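Side-chain contacts in ankyrin repeat and SAM domain-containing protein 4B (Mus musculus, PDB 5F3X), which probably acts as a scaffold protein, recruiting partner proteins through a SAM domain and a C-terminal PDZ-binding motif: residues A37-S42 with S61-R66; D45-H50 with G54-V59. One frame throughout, in Å; residues are numbered along the deposited sequence.

Contact 1. Residues A37-S42 with S61-R66; sequences ALLLCS and SAIDKR
Ile-63 reaches from helix 53-71 to helix 35-39, where its two branches meet neighbouring leucines. Its CG1 lies anti to the carbonyl carbon (chi1 -71°) and carries CD1 to the branch point of Leu-38, with CD1 to Leu-38 CG at 3.9 Å. The same torsion sends the other branch to Leu-39, whose CD2 is 3.7 Å from Ile-63 CG2 and 3.8 Å from Ile-63 CG1. One methyl of Leu-39 is thus set against the fork of the isoleucine, and the two side chains run past one another in opposite senses, whereas Leu-38 crosses Ile-63 at a slant.

The side chain of Leu-38 also packs on Leu-12 and Phe-15 of helix 11-18. Leu-39 has CG beside the backbone N (chi1 -50°), which brings the end of the side chain closer to helix 53-71 than its first bond would suggest. Its second methyl, CD1, lies 4.4 Å from Arg-66 CD, at the edge of the guanidinium and near its plane. The charged end of Arg-66 serves the chain of another protein, where NH1 forms a salt bridge with an acidic side chain of that protein and NH2 a hydrogen bond with its backbone. No hydrogen bond joins the two segments. Apolar packing of a short helix against the long C-terminal helix is typical of the helical bundle of SAM domains.

Contact 2. Residues D45-H50 with G54-V59; sequences DLQNIH and GPRKKV
Gln-47 lies over one face of the Arg-56 guanidinium: its CG sits 3.3 Å above the plane, over the centre, and the amide beyond it is stacked at 24° to the guanidinium. Gln-47 is extended beyond CG, while Arg-56 bends at chi3 (50°), a turn that presents the face of its guanidinium to the glutamine.

The apolar part of the contact lies beside this stack. Leu-46 CB packs on Arg-56 CG at 3.6 Å, and Leu-46 CD1 approaches the same Arg-56 CG at 4.1 Å; the two side chains pass each other in opposite directions, with the arginine stem serving as hydrocarbon. Deeper in, Leu-46 CD1 touches Val-59 CG1 at 4.2 Å, and Val-59 packs further on Leu-21. Helix 43-48 is thereby laid against the start of the long C-terminal helix of the SAM fold. Between them the chain turns through a Schellman motif that ends helix 43-48: His-50, with positive phi, is the C-prime residue, its N bonds Gln-47 O at 3.0 Å, and Met-51 N bonds Leu-46 O.

No hydrogen bond crosses between the two segments themselves; polar bonds fix the arginine from just outside them. Its NH1 donates to the backbone oxygen of Met-51, in the connecting turn, and its NE forms a salt bridge with Asp-43, whose carboxylate also takes a weak hydrogen bond from Gln-47 NE2. With an alanine in place of Arg-56, Asp-43 would probably lose this salt bridge and Met-51 O its side-chain donor, and the side chain of Gln-47 would be freer to turn.

Both contacts use helix 53-71, contact 2 at its first turns and contact 1 further along, and their centres are 11 Å apart. The opposing helices, 35-39 and 43-48, follow each other in the chain, and contact 2 is nested within the loop that contact 1 closes. The two meet directly where Cys-41 CB lies 4.2 Å from Leu-46 CD2. Contact 1 is nearer the centre of the chain and more fully buried. Together they seat two consecutive short helices of one SAM domain on its long final helix, which at contact 1 also presents Lys-65 and Arg-66 to the chain of another protein.

Contact 1. Residues A37-S42 with S61-R66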
ATOM      1  N   ALA B  37      22.737  -3.162  10.274  1.00 50.17           N
ATOM      2  CA  ALA B  37      23.931  -2.691  10.945  1.00 48.81           C
ATOM      3  C   ALA B  37      23.946  -1.174  11.044  1.00 52.20           C
ATOM      4  O   ALA B  37      24.445  -0.622  12.038  1.00 52.07           O
ATOM      5  CB  ALA B  37      25.175  -3.188  10.214  1.00 48.55           C
ATOM      6  N   LEU B  38      23.398  -0.490  10.035  1.00 53.21           N
ATOM      7  CA  LEU B  38      23.401   0.967  10.041  1.00 53.42           C
ATOM      8  C   LEU B  38      22.713   1.512  11.290  1.00 56.98           C
ATOM      9  O   LEU B  38      23.237   2.423  11.948  1.00 58.59           O
ATOM     10  CB  LEU B  38      22.733   1.493   8.773  1.00 49.99           C
ATOM     11  CG  LEU B  38      22.758   3.011   8.660  1.00 41.75           C
ATOM     12  CD1 LEU B  38      24.211   3.491   8.813  1.00 39.27           C
ATOM     13  CD2 LEU B  38      22.103   3.485   7.351  1.00 39.98           C
ATOM     14  N   LEU B  39      21.554   0.942  11.654  1.00 55.33           N
ATOM     15  CA  LEU B  39      20.831   1.426  12.828  1.00 57.48           C
ATOM     16  C   LEU B  39      21.572   1.135  14.130  1.00 55.63           C
ATOM     17  O   LEU B  39      21.265   1.756  15.148  1.00 57.39           O
ATOM     18  CB  LEU B  39      19.418   0.830  12.889  1.00 61.23           C
ATOM     19  CG  LEU B  39      18.530   0.917  11.630  1.00 63.55           C
ATOM     20  CD1 LEU B  39      17.084   0.620  11.947  1.00 61.47           C
ATOM     21  CD2 LEU B  39      18.653   2.256  10.934  1.00 64.13           C
ATOM     22  N   LEU B  40      22.546   0.223  14.119  1.00 53.76           N
ATOM     23  CA  LEU B  40      23.426  -0.039  15.261  1.00 51.12           C
ATOM     24  C   LEU B  40      24.611   0.930  15.350  1.00 50.22           C
ATOM     25  O   LEU B  40      25.495   0.742  16.202  1.00 43.58           O
ATOM     26  CB  LEU B  40      23.976  -1.470  15.184  1.00 47.73           C
ATOM     27  CG  LEU B  40      23.070  -2.691  15.331  1.00 45.24           C
ATOM     28  CD1 LEU B  40      23.929  -3.971  15.359  1.00 45.78           C
ATOM     29  CD2 LEU B  40      22.231  -2.589  16.581  1.00 40.86           C
ATOM     30  N   CYS B  41      24.686   1.916  14.455  1.00 53.17           N
ATOM     31  CA  CYS B  41      25.835   2.807  14.358  1.00 52.17           C
ATOM     32  C   CYS B  41      25.636   4.085  15.164  1.00 50.93           C
ATOM     33  O   CYS B  41      24.540   4.674  15.195  1.00 47.99           O
ATOM     34  CB  CYS B  41      26.128   3.159  12.899  1.00 49.53           C
ATOM     35  SG  CYS B  41      26.954   1.827  12.030  1.00 51.57           S
ATOM     36  N   SER B  42      26.708   4.509  15.807  1.00 49.41           N
ATOM     37  CA  SER B  42      26.702   5.763  16.529  1.00 49.17           C
ATOM     38  C   SER B  42      27.362   6.845  15.694  1.00 49.73           C
ATOM     39  O   SER B  42      28.021   6.577  14.679  1.00 44.75           O
ATOM     40  CB  SER B  42      27.465   5.614  17.837  1.00 45.61           C
ATOM     41  OG  SER B  42      28.828   5.425  17.502  1.00 47.17           O
ATOM     42  N   SER B  61      19.795  11.555  12.002  1.00 53.33           N
ATOM     43  CA  SER B  61      18.437  12.070  12.061  1.00 55.25           C
ATOM     44  C   SER B  61      17.470  11.081  11.433  1.00 58.97           C
ATOM     45  O   SER B  61      16.445  10.735  12.031  1.00 63.96           O
ATOM     46  CB  SER B  61      18.374  13.420  11.354  1.00 57.75           C
ATOM     47  OG  SER B  61      17.042  13.847  11.139  1.00 60.71           O
ATOM     48  N   ALA B  62      17.807  10.588  10.237  1.00 54.10           N
ATOM     49  CA  ALA B  62      16.935   9.663   9.522  1.00 50.66           C
ATOM     50  C   ALA B  62      16.795   8.345  10.264  1.00 55.17           C
ATOM     51  O   ALA B  62      15.706   7.759  10.304  1.00 60.94           O
ATOM     52  CB  ALA B  62      17.474   9.418   8.113  1.00 44.62           C
ATOM     53  N   ILE B  63      17.899   7.851  10.836  1.00 53.19           N
ATOM     54  CA  ILE B  63      17.873   6.611  11.601  1.00 51.97           C
ATOM     55  C   ILE B  63      16.960   6.752  12.806  1.00 55.34           C
ATOM     56  O   ILE B  63      16.248   5.819  13.190  1.00 60.19           O
ATOM     57  CB  ILE B  63      19.305   6.237  12.022  1.00 50.63           C
ATOM     58  CG1 ILE B  63      20.111   5.790  10.802  1.00 55.11           C
ATOM     59  CG2 ILE B  63      19.309   5.168  13.126  1.00 46.51           C
ATOM     60  CD1 ILE B  63      21.614   5.896  11.014  1.00 55.75           C
ATOM     61  N   ASP B  64      16.972   7.918  13.422  1.00 58.90           N
ATOM     62  CA  ASP B  64      16.229   8.084  14.655  1.00 66.34           C
ATOM     63  C   ASP B  64      14.738   8.271  14.385  1.00 65.89           C
ATOM     64  O   ASP B  64      13.899   7.740  15.127  1.00 66.92           O
ATOM     65  CB  ASP B  64      16.806   9.256  15.431  1.00 73.91           C
ATOM     66  CG  ASP B  64      15.961   9.620  16.609  1.00 84.67           C
ATOM     67  OD1 ASP B  64      16.100   8.944  17.656  1.00 90.04           O
ATOM     68  OD2 ASP B  64      15.140  10.563  16.464  1.00 86.30           O
ATOM     69  N   LYS B  65      14.400   9.024  13.337  1.00 61.19           N
ATOM     70  CA  LYS B  65      13.013   9.117  12.899  1.00 61.24           C
ATOM     71  C   LYS B  65      12.434   7.733  12.633  1.00 63.22           C
ATOM     72  O   LYS B  65      11.313   7.428  13.051  1.00 69.84           O
ATOM     73  CB  LYS B  65      12.923   9.993  11.645  1.00 55.91           C
ATOM     74  CG  LYS B  65      13.414  11.403  11.850  1.00 53.36           C
ATOM     75  CD  LYS B  65      12.882  12.398  10.839  1.00 54.22           C
ATOM     76  CE  LYS B  65      13.122  13.822  11.388  1.00 63.30           C
ATOM     77  NZ  LYS B  65      12.420  14.949  10.673  1.00 66.54           N
ATOM     78  N   ARG B  66      13.201   6.875  11.951  1.00 57.58           N
ATOM     79  CA  ARG B  66      12.738   5.528  11.621  1.00 55.18           C
ATOM     80  C   ARG B  66      12.605   4.646  12.858  1.00 56.98           C
ATOM     81  O   ARG B  66      11.646   3.881  12.967  1.00 51.41           O
ATOM     82  CB  ARG B  66      13.695   4.872  10.624  1.00 53.71           C
ATOM     83  CG  ARG B  66      13.412   3.367  10.322  1.00 54.16           C
ATOM     84  CD  ARG B  66      14.418   2.843   9.286  1.00 50.45           C
ATOM     85  NE  ARG B  66      14.138   1.526   8.701  1.00 52.26           N
ATOM     86  CZ  ARG B  66      13.347   1.341   7.653  1.00 52.20           C
ATOM     87  NH1 ARG B  66      12.722   2.375   7.103  1.00 51.01           N
ATOM     88  NH2 ARG B  66      13.164   0.133   7.165  1.00 54.24           N
TER

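Contact 2. Residues D45-H50 with G54-V59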
ATOM      1  N   ASP B  45      30.839   5.613  15.457  1.00 82.91           N
ATOM      2  CA  ASP B  45      30.977   4.586  14.429  1.00 71.71           C
ATOM      3  C   ASP B  45      31.125   5.214  13.044  1.00 67.02           C
ATOM      4  O   ASP B  45      31.988   4.810  12.252  1.00 68.55           O
ATOM      5  CB  ASP B  45      29.770   3.649  14.468  1.00 70.28           C
ATOM      6  CG  ASP B  45      29.828   2.667  15.621  1.00 74.32           C
ATOM      7  OD1 ASP B  45      30.877   2.008  15.797  1.00 76.10           O
ATOM      8  OD2 ASP B  45      28.828   2.567  16.364  1.00 75.35           O
ATOM      9  N   LEU B  46      30.300   6.226  12.742  1.00 59.10           N
ATOM     10  CA  LEU B  46      30.329   6.820  11.413  1.00 57.48           C
ATOM     11  C   LEU B  46      31.527   7.739  11.220  1.00 62.14           C
ATOM     12  O   LEU B  46      31.960   7.958  10.080  1.00 64.05           O
ATOM     13  CB  LEU B  46      29.029   7.577  11.138  1.00 53.43           C
ATOM     14  CG  LEU B  46      27.768   6.704  11.149  1.00 52.94           C
ATOM     15  CD1 LEU B  46      26.514   7.546  11.109  1.00 42.22           C
ATOM     16  CD2 LEU B  46      27.811   5.653  10.027  1.00 43.84           C
ATOM     17  N   GLN B  47      32.053   8.314  12.311  1.00 67.06           N
ATOM     18  CA  GLN B  47      33.338   9.001  12.235  1.00 68.07           C
ATOM     19  C   GLN B  47      34.463   8.031  11.912  1.00 71.15           C
ATOM     20  O   GLN B  47      35.453   8.418  11.285  1.00 73.59           O
ATOM     21  CB  GLN B  47      33.660   9.692  13.551  1.00 70.34           C
ATOM     22  CG  GLN B  47      33.251  11.132  13.671  1.00 72.18           C
ATOM     23  CD  GLN B  47      33.702  11.725  14.999  1.00 75.23           C
ATOM     24  OE1 GLN B  47      34.734  12.384  15.069  1.00 78.27           O
ATOM     25  NE2 GLN B  47      32.937  11.478  16.058  1.00 74.63           N
ATOM     26  N   ASN B  48      34.345   6.777  12.347  1.00 74.80           N
ATOM     27  CA  ASN B  48      35.428   5.834  12.104  1.00 78.84           C
ATOM     28  C   ASN B  48      35.575   5.517  10.618  1.00 80.25           C
ATOM     29  O   ASN B  48      36.695   5.287  10.146  1.00 84.38           O
ATOM     30  CB  ASN B  48      35.220   4.572  12.940  1.00 82.78           C
ATOM     31  CG  ASN B  48      35.620   4.775  14.399  1.00 88.21           C
ATOM     32  OD1 ASN B  48      36.427   5.653  14.715  1.00 90.46           O
ATOM     33  ND2 ASN B  48      35.066   3.960  15.292  1.00 90.78           N
ATOM     34  N   ILE B  49      34.483   5.543   9.861  1.00 72.47           N
ATOM     35  CA  ILE B  49      34.556   5.303   8.424  1.00 68.85           C
ATOM     36  C   ILE B  49      34.668   6.621   7.677  1.00 66.55           C
ATOM     37  O   ILE B  49      34.386   6.680   6.476  1.00 69.46           O
ATOM     38  CB  ILE B  49      33.390   4.441   7.911  1.00 65.38           C
ATOM     39  CG1 ILE B  49      32.034   5.055   8.267  1.00 61.62           C
ATOM     40  CG2 ILE B  49      33.544   3.010   8.448  1.00 64.76           C
ATOM     41  CD1 ILE B  49      30.862   4.377   7.601  1.00 59.32           C
ATOM     42  N   HIS B  50      34.979   7.704   8.401  1.00 67.63           N
ATOM     43  CA  HIS B  50      35.325   9.006   7.799  1.00 70.56           C
ATOM     44  C   HIS B  50      34.132   9.677   7.117  1.00 71.59           C
ATOM     45  O   HIS B  50      34.274  10.293   6.058  1.00 73.61           O
ATOM     46  CB  HIS B  50      36.476   8.885   6.792  1.00 78.34           C
ATOM     47  CG  HIS B  50      37.646   8.103   7.294  1.00 83.84           C
ATOM     48  ND1 HIS B  50      38.712   8.696   7.940  1.00 85.66           N
ATOM     49  CD2 HIS B  50      37.920   6.779   7.244  1.00 85.74           C
ATOM     50  CE1 HIS B  50      39.587   7.765   8.274  1.00 88.36           C
ATOM     51  NE2 HIS B  50      39.133   6.594   7.862  1.00 88.62           N
ATOM     52  N   GLY B  54      28.360  16.833   8.483  1.00 56.34           N
ATOM     53  CA  GLY B  54      27.118  17.123   7.815  1.00 47.10           C
ATOM     54  C   GLY B  54      26.300  15.885   7.530  1.00 49.50           C
ATOM     55  O   GLY B  54      25.148  15.770   7.957  1.00 50.13           O
ATOM     56  N   PRO B  55      26.862  14.930   6.785  1.00 49.56           N
ATOM     57  CA  PRO B  55      26.071  13.726   6.488  1.00 50.48           C
ATOM     58  C   PRO B  55      25.877  12.837   7.691  1.00 51.65           C
ATOM     59  O   PRO B  55      24.874  12.125   7.750  1.00 50.65           O
ATOM     60  CB  PRO B  55      26.852  13.031   5.363  1.00 43.48           C
ATOM     61  CG  PRO B  55      28.103  13.770   5.191  1.00 47.53           C
ATOM     62  CD  PRO B  55      27.998  15.098   5.858  1.00 48.42           C
ATOM     63  N   ARG B  56      26.782  12.874   8.670  1.00 54.09           N
ATOM     64  CA  ARG B  56      26.549  12.133   9.906  1.00 49.79           C
ATOM     65  C   ARG B  56      25.234  12.555  10.538  1.00 49.82           C
ATOM     66  O   ARG B  56      24.399  11.712  10.876  1.00 49.34           O
ATOM     67  CB  ARG B  56      27.705  12.352  10.878  1.00 49.22           C
ATOM     68  CG  ARG B  56      28.570  11.140  11.115  1.00 47.94           C
ATOM     69  CD  ARG B  56      29.991  11.537  11.473  1.00 48.08           C
ATOM     70  NE  ARG B  56      30.064  12.539  12.541  1.00 48.32           N
ATOM     71  CZ  ARG B  56      31.016  13.464  12.609  1.00 49.91           C
ATOM     72  NH1 ARG B  56      31.949  13.498  11.674  1.00 48.46           N
ATOM     73  NH2 ARG B  56      31.036  14.361  13.592  1.00 53.96           N
ATOM     74  N   LYS B  57      25.020  13.874  10.669  1.00 51.17           N
ATOM     75  CA  LYS B  57      23.786  14.375  11.267  1.00 50.65           C
ATOM     76  C   LYS B  57      22.564  13.967  10.448  1.00 54.05           C
ATOM     77  O   LYS B  57      21.551  13.546  11.010  1.00 56.80           O
ATOM     78  CB  LYS B  57      23.862  15.889  11.417  1.00 53.24           C
ATOM     79  CG  LYS B  57      25.023  16.401  12.289  1.00 58.46           C
ATOM     80  CD  LYS B  57      24.946  15.938  13.751  1.00 59.18           C
ATOM     81  CE  LYS B  57      25.832  14.698  14.050  1.00 53.66           C
ATOM     82  NZ  LYS B  57      25.318  13.924  15.206  1.00 54.41           N
ATOM     83  N   LYS B  58      22.647  14.058   9.117  1.00 52.60           N
ATOM     84  CA  LYS B  58      21.506  13.681   8.287  1.00 49.91           C
ATOM     85  C   LYS B  58      21.203  12.197   8.418  1.00 48.76           C
ATOM     86  O   LYS B  58      20.045  11.809   8.599  1.00 51.18           O
ATOM     87  CB  LYS B  58      21.757  14.060   6.823  1.00 53.31           C
ATOM     88  CG  LYS B  58      21.514  15.547   6.526  1.00 56.01           C
ATOM     89  CD  LYS B  58      22.298  16.043   5.317  1.00 54.44           C
ATOM     90  CE  LYS B  58      22.054  17.535   5.124  1.00 56.48           C
ATOM     91  NZ  LYS B  58      22.574  18.021   3.804  1.00 59.26           N
ATOM     92  N   VAL B  59      22.236  11.352   8.344  1.00 48.13           N
ATOM     93  CA  VAL B  59      22.045   9.912   8.549  1.00 46.96           C
ATOM     94  C   VAL B  59      21.414   9.639   9.912  1.00 46.08           C
ATOM     95  O   VAL B  59      20.437   8.894  10.018  1.00 46.08           O
ATOM     96  CB  VAL B  59      23.373   9.146   8.401  1.00 47.23           C
ATOM     97  CG1 VAL B  59      23.134   7.712   8.592  1.00 50.36           C
ATOM     98  CG2 VAL B  59      23.947   9.310   7.034  1.00 48.94           C
TER